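Local atomic coordinates of amphoterin-induced protein 1 (Mus musculus, PDB entry 2XOT), a protein that promotes growth and fasciculation of neurites from cultured hippocampal neurons, may mediate homophilic and heterophilic cell-cell interaction, and dimerises through its leucine-rich repeats. Residues F151-I156 and L180-K185. Residues are numbered along the deposited sequence; the frame is centred on the assembly and turned at random.
Sequences FPVELI and LTDLQK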
loop_
_atom_site.group_PDB
_atom_site.type_symbol
_atom_site.label_atom_id
_atom_site.label_comp_id
_atom_site.label_asym_id
_atom_site.label_seq_id
_atom_site.Cartn_x
_atom_site.Cartn_y
_atom_site.Cartn_z
ATOM N N PHE B 151 23.665 18.222 -0.037
ATOM C CA PHE B 151 22.886 17.243 0.705
ATOM C C PHE B 151 21.888 17.966 1.608
ATOM O O PHE B 151 22.287 18.766 2.444
ATOM C CB PHE B 151 23.775 16.338 1.559
ATOM C CG PHE B 151 23.018 15.250 2.252
ATOM C CD1 PHE B 151 22.745 14.059 1.606
ATOM C CD2 PHE B 151 22.575 15.413 3.559
ATOM C CE1 PHE B 151 22.045 13.057 2.237
ATOM C CE2 PHE B 151 21.863 14.403 4.192
ATOM C CZ PHE B 151 21.594 13.235 3.526
ATOM N N PRO B 152 20.587 17.689 1.440
ATOM C CA PRO B 152 19.534 18.283 2.291
ATOM C C PRO B 152 19.439 17.683 3.697
ATOM O O PRO B 152 18.467 17.007 4.023
ATOM C CB PRO B 152 18.261 18.023 1.492
ATOM C CG PRO B 152 18.565 16.841 0.651
ATOM C CD PRO B 152 20.032 16.832 0.379
ATOM N N VAL B 153 20.429 17.965 4.537
ATOM C CA VAL B 153 20.533 17.318 5.836
ATOM C C VAL B 153 19.341 17.634 6.744
ATOM O O VAL B 153 19.010 16.857 7.630
ATOM C CB VAL B 153 21.864 17.678 6.536
ATOM C CG1 VAL B 153 21.838 19.133 7.043
ATOM C CG2 VAL B 153 22.166 16.673 7.669
ATOM N N GLU B 154 18.661 18.748 6.485
ATOM C CA GLU B 154 17.524 19.162 7.305
ATOM C C GLU B 154 16.320 18.233 7.172
ATOM O O GLU B 154 15.444 18.242 8.037
ATOM C CB GLU B 154 17.084 20.596 6.967
ATOM C CG GLU B 154 18.141 21.673 7.226
ATOM C CD GLU B 154 19.256 21.688 6.184
ATOM O OE1 GLU B 154 19.044 21.196 5.050
ATOM O OE2 GLU B 154 20.353 22.160 6.501
ATOM N N LEU B 155 16.253 17.443 6.103
ATOM C CA LEU B 155 15.173 16.457 5.970
ATOM C C LEU B 155 15.218 15.406 7.080
ATOM O O LEU B 155 14.169 14.921 7.521
ATOM C CB LEU B 155 15.212 15.768 4.601
ATOM C CG LEU B 155 14.767 16.637 3.420
ATOM C CD1 LEU B 155 14.968 15.920 2.081
ATOM C CD2 LEU B 155 13.305 17.061 3.612
ATOM N N ILE B 156 16.432 15.061 7.522
ATOM C CA ILE B 156 16.634 13.924 8.415
ATOM C C ILE B 156 17.332 14.218 9.750
ATOM O O ILE B 156 17.305 13.371 10.645
ATOM C CB ILE B 156 17.371 12.786 7.685
ATOM C CG1 ILE B 156 18.736 13.254 7.160
ATOM C CG2 ILE B 156 16.477 12.236 6.578
ATOM C CD1 ILE B 156 19.554 12.175 6.542
ATOM N N LEU B 180 29.010 14.161 7.367
ATOM C CA LEU B 180 29.297 12.836 7.903
ATOM C C LEU B 180 29.013 12.684 9.383
ATOM O O LEU B 180 28.505 11.653 9.789
ATOM C CB LEU B 180 30.749 12.464 7.632
ATOM C CG LEU B 180 31.176 12.374 6.167
ATOM C CD1 LEU B 180 32.683 12.158 6.097
ATOM C CD2 LEU B 180 30.416 11.262 5.414
ATOM N N THR B 181 29.353 13.685 10.193
ATOM C CA THR B 181 29.075 13.639 11.630
ATOM C C THR B 181 27.575 13.610 11.907
ATOM O O THR B 181 27.124 13.004 12.886
ATOM C CB THR B 181 29.679 14.850 12.368
ATOM O OG1 THR B 181 31.062 14.936 12.052
ATOM C CG2 THR B 181 29.557 14.678 13.872
ATOM N N ASP B 182 26.805 14.285 11.055
ATOM C CA ASP B 182 25.354 14.266 11.190
ATOM C C ASP B 182 24.785 12.918 10.781
ATOM O O ASP B 182 23.875 12.395 11.428
ATOM C CB ASP B 182 24.709 15.360 10.322
ATOM C CG ASP B 182 24.967 16.763 10.849
ATOM O OD1 ASP B 182 25.085 16.932 12.082
ATOM O OD2 ASP B 182 25.023 17.703 10.029
ATOM N N LEU B 183 25.314 12.362 9.701
ATOM C CA LEU B 183 24.850 11.076 9.204
ATOM C C LEU B 183 25.119 9.921 10.163
ATOM O O LEU B 183 24.284 9.026 10.264
ATOM C CB LEU B 183 25.476 10.755 7.834
ATOM C CG LEU B 183 25.083 11.682 6.680
ATOM C CD1 LEU B 183 25.726 11.210 5.376
ATOM C CD2 LEU B 183 23.573 11.764 6.560
ATOM N N GLN B 184 26.278 9.955 10.846
ATOM C CA GLN B 184 26.658 8.945 11.833
ATOM C C GLN B 184 25.684 8.877 13.016
ATOM O O GLN B 184 25.459 7.826 13.580
ATOM C CB GLN B 184 28.074 9.209 12.363
ATOM C CG GLN B 184 28.908 7.914 12.575
ATOM C CD GLN B 184 28.460 7.017 13.744
ATOM O OE1 GLN B 184 28.328 5.792 13.592
ATOM N NE2 GLN B 184 28.271 7.616 14.922
ATOM N N LYS B 185 25.112 10.011 13.381
ATOM C CA LYS B 185 24.178 10.103 14.497
ATOM C C LYS B 185 22.796 9.569 14.201
ATOM O O LYS B 185 22.004 9.349 15.130
ATOM C CB LYS B 185 24.053 11.565 14.930
ATOM C CG LYS B 185 25.240 12.034 15.695
ATOM C CD LYS B 185 25.365 13.550 15.728
ATOM C CE LYS B 185 26.614 13.917 16.540
ATOM N NZ LYS B 185 27.050 15.330 16.381
#
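Leu183 sets one methyl group, CD2, against Phe151 and Ile156 where the ring end and CD1 meet, and this single branch carries the apolar part of the contact. It meets the far end of the aromatic ring obliquely, with CD2 3.9 Å from both CZ and CE2 of Phe151. The same CD2 of Leu183 lies 4.0 Å from CD1 of Ile156. That CD1 sits at the edge of the Phe151 ring, in its plane, so the three side chains form one small cluster. The ring gets there because CG of Phe151 stands anti to the backbone N (chi1 -175°), which carries its CZ end toward the helix 180-184. Phe151 and Leu183 are both buried, whereas Ile156 is partly exposed.

The Val153-Asp182 side is more open to solvent and more polar: it consists of one methyl group against a carboxylate and its CB. The two residues, whose CA atoms are the nearest pair at 7.8 Å, cross at about a right angle. CG2 of Val153 comes 3.8 Å from OD2 of Asp182 and 3.9 Å from CB of Asp182, a van der Waals touch only; both carboxylate oxygens take their hydrogen bonds from residues flanking the segments. Both residues are partly exposed, and Asp182 OD2 also faces Lys157 NZ in a long, weak ion pair.

The example illustrates how successive leucine-rich repeats stack: 151-156, which turns through an inverse gamma turn at Pro152 and on into a helical bend, belongs to repeat 5, and the helix 180-184 to repeat 6. Phe151, Ile156 and Leu183 all pack on Leu194 of the terminal parallel strand 194-195, and Leu183 also reaches Leu210 of helix 205-216, joining the last repeats to the C-terminal cap.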